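Side-chain contact in thermophilic dibenzothiophene desulfurization enzyme C (Paenibacillus sp. A11-2, PDB 5XDC), which probably catalyses the FMNH2- and oxygen-dependent sulfoxidation of dibenzothiophene to its 5-oxide and then its 5,5-dioxide: residues 200-203 / 209-212. Sequence-based numbering, arbitrary orientation.
With IND (indole), chain J.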
loop_
_atom_site.group_PDB
_atom_site.type_symbol
_atom_site.label_atom_id
_atom_site.label_comp_id
_atom_site.label_asym_id
_atom_site.label_seq_id
_atom_site.Cartn_x
_atom_site.Cartn_y
_atom_site.Cartn_z
ATOM N N GLY B 200 -27.650 8.686 27.654
ATOM C CA GLY B 200 -27.021 9.860 27.066
ATOM C C GLY B 200 -25.516 9.964 27.253
ATOM O O GLY B 200 -24.962 11.055 27.107
ATOM N N ASP B 201 -24.839 8.850 27.518
ATOM C CA ASP B 201 -23.405 8.826 27.829
ATOM C C ASP B 201 -22.588 8.495 26.579
ATOM O O ASP B 201 -21.935 7.452 26.483
ATOM C CB ASP B 201 -23.141 7.808 28.933
ATOM C CG ASP B 201 -23.745 6.439 28.619
ATOM O OD1 ASP B 201 -24.806 6.393 27.963
ATOM O OD2 ASP B 201 -23.183 5.403 29.011
ATOM N N TRP B 202 -22.605 9.421 25.630
ATOM C CA TRP B 202 -21.934 9.233 24.347
ATOM C C TRP B 202 -21.135 10.485 24.029
ATOM O O TRP B 202 -21.708 11.553 23.782
ATOM C CB TRP B 202 -22.942 8.934 23.243
ATOM C CG TRP B 202 -22.335 8.695 21.864
ATOM C CD1 TRP B 202 -22.484 9.478 20.753
ATOM C CD2 TRP B 202 -21.529 7.582 21.460
ATOM N NE1 TRP B 202 -21.812 8.929 19.691
ATOM C CE2 TRP B 202 -21.221 7.761 20.097
ATOM C CE3 TRP B 202 -21.029 6.460 22.121
ATOM C CZ2 TRP B 202 -20.434 6.856 19.388
ATOM C CZ3 TRP B 202 -20.255 5.557 21.411
ATOM C CH2 TRP B 202 -19.968 5.762 20.062
ATOM N N ASP B 203 -19.810 10.351 24.042
ATOM C CA ASP B 203 -18.910 11.460 23.739
ATOM C C ASP B 203 -17.721 10.847 23.001
ATOM O O ASP B 203 -16.751 10.410 23.621
ATOM C CB ASP B 203 -18.493 12.189 25.007
ATOM C CG ASP B 203 -17.607 13.391 24.742
ATOM O OD1 ASP B 203 -17.359 13.730 23.567
ATOM O OD2 ASP B 203 -17.175 14.016 25.734
ATOM N N GLN B 209 -23.193 12.263 16.851
ATOM C CA GLN B 209 -24.619 12.491 17.067
ATOM C C GLN B 209 -25.462 11.229 16.864
ATOM O O GLN B 209 -26.657 11.320 16.575
ATOM C CB GLN B 209 -25.122 13.625 16.169
ATOM C CG GLN B 209 -24.578 14.991 16.593
ATOM C CD GLN B 209 -25.429 16.145 16.102
ATOM O OE1 GLN B 209 -25.560 16.377 14.892
ATOM N NE2 GLN B 209 -26.034 16.869 17.042
ATOM N N THR B 210 -24.872 10.052 17.069
ATOM C CA THR B 210 -25.601 8.799 16.916
ATOM C C THR B 210 -26.188 8.291 18.227
ATOM O O THR B 210 -26.835 7.239 18.224
ATOM C CB THR B 210 -24.705 7.709 16.315
ATOM O OG1 THR B 210 -23.602 7.420 17.186
ATOM C CG2 THR B 210 -24.206 8.136 14.923
ATOM N N ASP B 211 -25.976 8.995 19.337
ATOM C CA ASP B 211 -26.460 8.576 20.656
ATOM C C ASP B 211 -26.278 7.078 20.898
ATOM O O ASP B 211 -27.213 6.337 21.221
ATOM C CB ASP B 211 -27.907 8.996 20.836
ATOM C CG ASP B 211 -28.016 10.375 21.440
ATOM O OD1 ASP B 211 -27.653 10.533 22.633
ATOM O OD2 ASP B 211 -28.450 11.271 20.720
ATOM N N SER B 212 -25.020 6.648 20.782
ATOM C CA SER B 212 -24.652 5.247 20.897
ATOM C C SER B 212 -24.140 4.908 22.288
ATOM O O SER B 212 -23.345 3.977 22.457
ATOM C CB SER B 212 -23.623 4.889 19.827
ATOM O OG SER B 212 -24.201 4.994 18.541
HETATM N N1 IND J . -20.318 4.381 16.555
HETATM C C2 IND J . -21.634 4.428 16.738
HETATM C C3 IND J . -21.919 3.215 17.023
HETATM C C4 IND J . -20.893 0.959 17.311
HETATM C C5 IND J . -19.648 0.327 17.246
HETATM C C6 IND J . -18.487 1.061 16.927
HETATM C C7 IND J . -18.573 2.426 16.673
HETATM C C8 IND J . -19.798 3.061 16.739
HETATM C C9 IND J . -20.979 2.305 17.060
#
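Trp202 and Asp211 mark the closest backbone approach between 200-203 and 209-212, their CA atoms 5.9 Å apart. Both segments are irregular, and Asp211 has a positive phi (42°), which turns the chain between Thr210 and Ser212 along one face of the Trp202 ring. The geometry identifies a CH-pi contact over the ring face: Ser212 CB sits 3.5 Å from the centroid of the Trp202 six-membered ring, 1° off the ring normal. The backbone follows the same face, with Ser212 N 3.5 Å from Trp202 CG and Ser212 O 3.4 Å from Trp202 CE3. With CG anti to the backbone N (chi1 -179°), the Trp202 ring extends over this turn. Its NE1 lies 3.4 Å from Thr210 OG1, but the angle is too poor for a hydrogen bond; both groups instead bond to Met207 O, which ties the ring to the intervening loop. Ser212 OG lies at hydrogen-bonding distance, 2.8 Å, from Thr210 OG1, although its proton has another acceptor within reach, and Ser160, an FMN-binding residue, also bonds to Ser212 OG. Trp202, Thr210 and Ser212 belong to the indole pocket: Ser212 OG approaches C2 of the ligand to 3.2 Å, while Trp202 CZ2 meets its N1 at 3.8 Å, so the packed ring and the hydroxyl pair form adjoining parts of the pocket wall. The contact lies within the loop joining strands 196-198 and 215-217 of the acyl-CoA dehydrogenase-like middle domain; Thr210 and Ser212 pack on His89 of helix 85-104, and Trp202 touches Ala369 of a second subunit.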